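Long-range contact in aminoglycoside 3'-phosphotransferase AphA1-IAB (Acinetobacter baumannii, PDB 4GKH), which phosphorylates kanamycin and related aminoglycosides at the 3'-hydroxyl, thereby conferring resistance to these antibiotics: residues R149-V162 and N260-F272. Numbering follows the deposited sequence.
Sequences RLAQAQSRMNNGLV and NKLQFHLMLDEFF. With NA (sodium ion), chain O; KAN (kanamycin a), chain M.
Arg149 and Ala153, on the helical part of 149-162, meet Leu268, Phe271 and Phe272 of 260-272, where a type I turn from Asp269 to Phe272 ends the chain. The axes of 149-158 and 260-269 run 37° apart, 11.1 Å at closest approach, so side chains and the terminal turn bridge the gap. Bent at chi2 and chi3, Arg149 brings its guanidinium, tilted 60° to the Phe272 ring, to one face with NH2 above the ring centre: a cation-pi contact, Arg149 CZ lying 4.1 Å from the Phe272 centroid. A water that accepts from Arg149 NH2 donates to Asp269 OD1. Ala153 CB packs 3.7 Å from Phe271 CB, while Leu150 CD2 touches Leu268 CD1. Gripping the turn itself, Arg156 NE donates almost straight (173°) to Phe271 O, 2.6 Å away and in the guanidinium plane, and NH1 adds a weak bond to that oxygen. The helix 149-158 closes in a Schellman motif at Gly160, whose O binds sodium. The same C-terminal turn lines the aminoglycoside pocket of this kinase-like fold: kanamycin N2 donates to Asp269 O, N3 to Glu270 OE1, and N1 to Phe272 OXT, of the terminal carboxylate.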
loop_
_atom_site.group_PDB
_atom_site.type_symbol
_atom_site.label_atom_id
_atom_site.label_comp_id
_atom_site.label_asym_id
_atom_site.label_seq_id
_atom_site.Cartn_x
_atom_site.Cartn_y
_atom_site.Cartn_z
ATOM N N ARG A 149 -4.036 -13.310 -5.822
ATOM C CA ARG A 149 -3.726 -12.067 -6.530
ATOM C C ARG A 149 -3.660 -12.281 -8.028
ATOM O O ARG A 149 -4.007 -11.385 -8.806
ATOM C CB ARG A 149 -2.396 -11.459 -6.046
ATOM C CG ARG A 149 -2.332 -11.024 -4.572
ATOM C CD ARG A 149 -3.324 -9.923 -4.162
ATOM N NE ARG A 149 -3.235 -8.692 -4.955
ATOM C CZ ARG A 149 -2.257 -7.790 -4.869
ATOM N NH1 ARG A 149 -1.243 -7.962 -4.024
ATOM N NH2 ARG A 149 -2.292 -6.707 -5.636
ATOM N N LEU A 150 -3.196 -13.451 -8.449
ATOM C CA LEU A 150 -3.135 -13.716 -9.887
ATOM C C LEU A 150 -4.551 -13.764 -10.477
ATOM O O LEU A 150 -4.822 -13.234 -11.560
ATOM C CB LEU A 150 -2.371 -15.006 -10.172
ATOM C CG LEU A 150 -0.846 -14.856 -10.152
ATOM C CD1 LEU A 150 -0.182 -16.223 -10.111
ATOM C CD2 LEU A 150 -0.354 -14.081 -11.364
ATOM N N ALA A 151 -5.469 -14.384 -9.750
ATOM C CA ALA A 151 -6.852 -14.411 -10.204
ATOM C C ALA A 151 -7.447 -13.001 -10.226
ATOM O O ALA A 151 -8.222 -12.667 -11.114
ATOM C CB ALA A 151 -7.699 -15.349 -9.331
ATOM N N GLN A 152 -7.091 -12.177 -9.243
ATOM C CA GLN A 152 -7.527 -10.789 -9.239
ATOM C C GLN A 152 -6.989 -10.070 -10.470
ATOM O O GLN A 152 -7.695 -9.304 -11.122
ATOM C CB GLN A 152 -6.998 -10.064 -8.010
ATOM C CG GLN A 152 -7.995 -9.836 -6.891
ATOM C CD GLN A 152 -7.384 -9.067 -5.715
ATOM O OE1 GLN A 152 -6.171 -8.858 -5.655
ATOM N NE2 GLN A 152 -8.225 -8.646 -4.779
ATOM N N ALA A 153 -5.719 -10.307 -10.768
ATOM C CA ALA A 153 -5.066 -9.659 -11.905
ATOM C C ALA A 153 -5.717 -10.068 -13.227
ATOM O O ALA A 153 -5.940 -9.234 -14.139
ATOM C CB ALA A 153 -3.586 -10.015 -11.911
ATOM N N GLN A 154 -6.011 -11.358 -13.338
ATOM C CA GLN A 154 -6.616 -11.876 -14.565
ATOM C C GLN A 154 -7.947 -11.164 -14.823
ATOM O O GLN A 154 -8.211 -10.710 -15.947
ATOM C CB GLN A 154 -6.815 -13.387 -14.485
ATOM C CG GLN A 154 -7.556 -13.949 -15.694
ATOM C CD GLN A 154 -7.129 -15.358 -16.045
ATOM O OE1 GLN A 154 -7.201 -16.272 -15.224
ATOM N NE2 GLN A 154 -6.684 -15.540 -17.275
ATOM N N SER A 155 -8.744 -11.032 -13.763
ATOM C CA SER A 155 -10.039 -10.371 -13.845
ATOM C C SER A 155 -9.945 -8.894 -14.185
ATOM O O SER A 155 -10.710 -8.404 -15.004
ATOM C CB SER A 155 -10.819 -10.567 -12.546
ATOM O OG SER A 155 -11.239 -11.917 -12.461
ATOM N N ARG A 156 -9.015 -8.187 -13.551
ATOM C CA ARG A 156 -8.773 -6.785 -13.888
ATOM C C ARG A 156 -8.359 -6.614 -15.347
ATOM O O ARG A 156 -8.839 -5.707 -16.025
ATOM C CB ARG A 156 -7.744 -6.163 -12.936
ATOM C CG ARG A 156 -8.348 -5.865 -11.566
ATOM C CD ARG A 156 -7.393 -5.187 -10.632
ATOM N NE ARG A 156 -6.644 -4.120 -11.274
ATOM C CZ ARG A 156 -7.076 -2.875 -11.423
ATOM N NH1 ARG A 156 -6.295 -1.976 -12.005
ATOM N NH2 ARG A 156 -8.280 -2.529 -10.990
HETATM N N MSE A 157 -7.499 -7.505 -15.836
HETATM C CA MSE A 157 -7.093 -7.468 -17.238
HETATM C C MSE A 157 -8.293 -7.699 -18.138
HETATM O O MSE A 157 -8.493 -6.994 -19.119
HETATM C CB MSE A 157 -6.042 -8.540 -17.529
HETATM C CG MSE A 157 -5.649 -8.621 -19.007
HETATM SE SE MSE A 157 -4.209 -9.900 -19.386
HETATM C CE MSE A 157 -5.020 -11.486 -18.580
ATOM N N ASN A 158 -9.093 -8.702 -17.791
ATOM C CA ASN A 158 -10.240 -9.085 -18.605
ATOM C C ASN A 158 -11.338 -8.025 -18.610
ATOM O O ASN A 158 -12.076 -7.877 -19.592
ATOM C CB ASN A 158 -10.810 -10.427 -18.121
ATOM C CG ASN A 158 -9.938 -11.609 -18.515
ATOM O OD1 ASN A 158 -8.982 -11.458 -19.268
ATOM N ND2 ASN A 158 -10.280 -12.797 -18.015
ATOM N N ASN A 159 -11.456 -7.311 -17.501
ATOM C CA ASN A 159 -12.431 -6.238 -17.369
ATOM C C ASN A 159 -11.947 -4.926 -17.970
ATOM O O ASN A 159 -12.686 -3.946 -18.019
ATOM C CB ASN A 159 -12.822 -6.071 -15.887
ATOM C CG ASN A 159 -13.802 -7.145 -15.447
ATOM O OD1 ASN A 159 -14.683 -7.526 -16.223
ATOM N ND2 ASN A 159 -13.627 -7.677 -14.232
ATOM N N GLY A 160 -10.697 -4.916 -18.437
ATOM C CA GLY A 160 -10.149 -3.756 -19.101
ATOM C C GLY A 160 -9.647 -2.689 -18.144
ATOM O O GLY A 160 -9.504 -1.525 -18.522
ATOM N N LEU A 161 -9.357 -3.089 -16.915
ATOM C CA LEU A 161 -9.056 -2.120 -15.866
ATOM C C LEU A 161 -7.566 -1.857 -15.677
ATOM O O LEU A 161 -7.190 -0.974 -14.912
ATOM C CB LEU A 161 -9.650 -2.566 -14.527
ATOM C CG LEU A 161 -11.138 -2.920 -14.620
ATOM C CD1 LEU A 161 -11.669 -3.290 -13.231
ATOM C CD2 LEU A 161 -11.918 -1.780 -15.236
ATOM N N VAL A 162 -6.717 -2.620 -16.354
ATOM C CA VAL A 162 -5.269 -2.430 -16.181
ATOM C C VAL A 162 -4.769 -1.138 -16.843
ATOM O O VAL A 162 -5.064 -0.878 -17.999
ATOM C CB VAL A 162 -4.477 -3.656 -16.708
ATOM C CG1 VAL A 162 -2.969 -3.394 -16.672
ATOM C CG2 VAL A 162 -4.821 -4.897 -15.889
ATOM N N ASN A 260 14.217 -13.650 -9.130
ATOM C CA ASN A 260 12.991 -14.224 -9.674
ATOM C C ASN A 260 11.752 -13.777 -8.906
ATOM O O ASN A 260 10.731 -13.428 -9.506
ATOM C CB ASN A 260 13.068 -15.748 -9.706
ATOM C CG ASN A 260 11.833 -16.380 -10.316
ATOM O OD1 ASN A 260 11.633 -16.330 -11.531
ATOM N ND2 ASN A 260 10.996 -16.984 -9.476
ATOM N N LYS A 261 11.834 -13.782 -7.579
ATOM C CA LYS A 261 10.696 -13.356 -6.778
ATOM C C LYS A 261 10.511 -11.853 -6.875
ATOM O O LYS A 261 9.389 -11.352 -6.870
ATOM C CB LYS A 261 10.839 -13.789 -5.309
ATOM C CG LYS A 261 10.689 -15.289 -5.099
ATOM C CD LYS A 261 10.086 -15.610 -3.726
ATOM C CE LYS A 261 11.056 -15.448 -2.601
ATOM N NZ LYS A 261 10.516 -16.110 -1.384
ATOM N N LEU A 262 11.618 -11.130 -6.986
ATOM C CA LEU A 262 11.535 -9.687 -7.157
ATOM C C LEU A 262 10.776 -9.367 -8.460
ATOM O O LEU A 262 9.802 -8.597 -8.471
ATOM C CB LEU A 262 12.952 -9.099 -7.210
ATOM C CG LEU A 262 13.119 -7.581 -7.304
ATOM C CD1 LEU A 262 12.351 -6.897 -6.212
ATOM C CD2 LEU A 262 14.604 -7.205 -7.225
ATOM N N GLN A 263 11.216 -9.986 -9.543
ATOM C CA GLN A 263 10.649 -9.720 -10.861
ATOM C C GLN A 263 9.185 -10.135 -10.896
ATOM O O GLN A 263 8.329 -9.398 -11.406
ATOM C CB GLN A 263 11.437 -10.481 -11.925
ATOM C CG GLN A 263 10.874 -10.344 -13.321
ATOM C CD GLN A 263 11.323 -9.075 -14.014
ATOM O OE1 GLN A 263 11.576 -8.051 -13.374
ATOM N NE2 GLN A 263 11.436 -9.139 -15.338
ATOM N N PHE A 264 8.887 -11.307 -10.347
ATOM C CA PHE A 264 7.495 -11.725 -10.285
ATOM C C PHE A 264 6.583 -10.682 -9.636
ATOM O O PHE A 264 5.532 -10.345 -10.180
ATOM C CB PHE A 264 7.295 -13.094 -9.618
ATOM C CG PHE A 264 5.841 -13.436 -9.431
ATOM C CD1 PHE A 264 5.113 -13.979 -10.480
ATOM C CD2 PHE A 264 5.189 -13.143 -8.232
ATOM C CE1 PHE A 264 3.761 -14.279 -10.326
ATOM C CE2 PHE A 264 3.834 -13.423 -8.080
ATOM C CZ PHE A 264 3.126 -13.993 -9.133
ATOM N N HIS A 265 6.970 -10.167 -8.477
ATOM C CA HIS A 265 6.100 -9.254 -7.759
ATOM C C HIS A 265 5.990 -7.879 -8.405
ATOM O O HIS A 265 4.939 -7.236 -8.329
ATOM C CB HIS A 265 6.492 -9.165 -6.274
ATOM C CG HIS A 265 6.149 -10.401 -5.499
ATOM N ND1 HIS A 265 7.024 -11.460 -5.361
ATOM C CD2 HIS A 265 5.003 -10.776 -4.882
ATOM C CE1 HIS A 265 6.442 -12.419 -4.660
ATOM N NE2 HIS A 265 5.215 -12.029 -4.357
ATOM N N LEU A 266 7.065 -7.443 -9.058
ATOM C CA LEU A 266 7.038 -6.215 -9.855
ATOM C C LEU A 266 6.050 -6.371 -11.009
ATOM O O LEU A 266 5.255 -5.478 -11.304
ATOM C CB LEU A 266 8.423 -5.936 -10.428
ATOM C CG LEU A 266 9.462 -5.497 -9.396
ATOM C CD1 LEU A 266 10.846 -5.438 -10.023
ATOM C CD2 LEU A 266 9.055 -4.154 -8.845
HETATM N N MSE A 267 6.113 -7.513 -11.672
HETATM C CA MSE A 267 5.217 -7.739 -12.791
HETATM C C MSE A 267 3.766 -7.836 -12.308
HETATM O O MSE A 267 2.851 -7.306 -12.938
HETATM C CB MSE A 267 5.651 -8.974 -13.579
HETATM C CG MSE A 267 6.987 -8.790 -14.304
HETATM SE SE MSE A 267 7.453 -10.321 -15.364
HETATM C CE MSE A 267 6.488 -9.838 -16.966
ATOM N N LEU A 268 3.553 -8.466 -11.162
ATOM C CA LEU A 268 2.183 -8.601 -10.653
ATOM C C LEU A 268 1.580 -7.241 -10.335
ATOM O O LEU A 268 0.398 -6.994 -10.590
ATOM C CB LEU A 268 2.145 -9.512 -9.425
ATOM C CG LEU A 268 0.785 -9.836 -8.791
ATOM C CD1 LEU A 268 -0.101 -10.601 -9.766
ATOM C CD2 LEU A 268 1.003 -10.649 -7.523
ATOM N N ASP A 269 2.401 -6.336 -9.821
ATOM C CA ASP A 269 1.891 -5.015 -9.454
ATOM C C ASP A 269 1.492 -4.171 -10.666
ATOM O O ASP A 269 0.742 -3.201 -10.511
ATOM C CB ASP A 269 2.867 -4.250 -8.534
ATOM C CG ASP A 269 2.176 -3.144 -7.728
ATOM O OD1 ASP A 269 1.112 -3.400 -7.138
ATOM O OD2 ASP A 269 2.697 -2.008 -7.668
ATOM N N GLU A 270 1.960 -4.542 -11.858
ATOM C CA GLU A 270 1.538 -3.852 -13.098
ATOM C C GLU A 270 0.024 -3.921 -13.294
ATOM O O GLU A 270 -0.584 -3.062 -13.952
ATOM C CB GLU A 270 2.232 -4.430 -14.336
ATOM C CG GLU A 270 3.765 -4.362 -14.345
ATOM C CD GLU A 270 4.323 -2.946 -14.480
ATOM O OE1 GLU A 270 3.735 -1.996 -13.921
ATOM O OE2 GLU A 270 5.376 -2.784 -15.141
ATOM N N PHE A 271 -0.581 -4.944 -12.714
ATOM C CA PHE A 271 -2.009 -5.222 -12.927
ATOM C C PHE A 271 -2.960 -4.462 -11.998
ATOM O O PHE A 271 -4.194 -4.518 -12.171
ATOM C CB PHE A 271 -2.256 -6.739 -12.819
ATOM C CG PHE A 271 -1.658 -7.520 -13.956
ATOM C CD1 PHE A 271 -0.331 -7.954 -13.904
ATOM C CD2 PHE A 271 -2.402 -7.779 -15.101
ATOM C CE1 PHE A 271 0.229 -8.649 -14.963
ATOM C CE2 PHE A 271 -1.854 -8.477 -16.169
ATOM C CZ PHE A 271 -0.531 -8.918 -16.102
ATOM N N PHE A 272 -2.396 -3.743 -11.029
ATOM C CA PHE A 272 -3.191 -3.134 -9.972
ATOM C C PHE A 272 -3.088 -1.616 -9.952
ATOM O O PHE A 272 -3.744 -0.956 -9.142
ATOM C CB PHE A 272 -2.837 -3.761 -8.617
ATOM C CG PHE A 272 -3.190 -5.222 -8.552
ATOM C CD1 PHE A 272 -4.482 -5.623 -8.204
ATOM C CD2 PHE A 272 -2.269 -6.191 -8.907
ATOM C CE1 PHE A 272 -4.825 -6.963 -8.165
ATOM C CE2 PHE A 272 -2.609 -7.549 -8.883
ATOM C CZ PHE A 272 -3.893 -7.932 -8.503
ATOM O OXT PHE A 272 -2.368 -1.034 -10.763
HETATM NA NA NA O . -8.448 -0.498 -20.628
HETATM C C1 KAN M . 0.239 3.047 -8.518
HETATM C C2 KAN M . 0.035 3.323 -7.045
HETATM C C3 KAN M . -0.898 2.324 -6.387
HETATM C C4 KAN M . -2.245 2.385 -7.107
HETATM C C5 KAN M . -2.021 2.030 -8.565
HETATM C C6 KAN M . -3.402 2.143 -9.211
HETATM C C7 KAN M . 3.840 0.424 -11.363
HETATM C C8 KAN M . 3.770 1.905 -11.088
HETATM C C9 KAN M . 2.997 2.103 -9.764
HETATM C C10 KAN M . 1.553 1.567 -9.877
HETATM C C11 KAN M . 1.672 0.045 -10.135
HETATM C C12 KAN M . 2.427 -0.177 -11.441
HETATM C C13 KAN M . 5.362 3.766 -11.308
HETATM C C14 KAN M . 6.745 3.774 -11.962
HETATM C C15 KAN M . 7.870 3.340 -11.052
HETATM C C16 KAN M . 7.899 4.264 -9.854
HETATM C C17 KAN M . 6.544 4.137 -9.167
HETATM C C18 KAN M . 6.478 4.878 -7.812
HETATM N N1 KAN M . -3.306 1.810 -10.637
HETATM N N2 KAN M . 0.317 -0.520 -10.257
HETATM N N3 KAN M . 4.554 0.294 -12.654
HETATM N N4 KAN M . 9.156 3.442 -11.755
HETATM O O5 KAN M . -1.094 2.984 -9.142
HETATM O O6 KAN M . 1.317 3.293 -6.393
HETATM O O7 KAN M . -1.044 2.699 -5.011
HETATM O O8 KAN M . -3.154 1.429 -6.546
HETATM O O9 KAN M . 0.839 1.753 -8.637
HETATM O O10 KAN M . 3.060 3.485 -9.328
HETATM O O11 KAN M . 5.138 2.382 -11.048
HETATM O O12 KAN M . 5.472 4.529 -10.080
HETATM O O13 KAN M . 6.630 2.961 -13.135
HETATM O O14 KAN M . 8.926 3.822 -8.975
HETATM O O15 KAN M . 5.225 4.551 -7.148
HETATM O O HOH W 1 0.617 -5.926 -6.145
HETATM O O HOH W 2 -6.403 -1.937 -20.091
#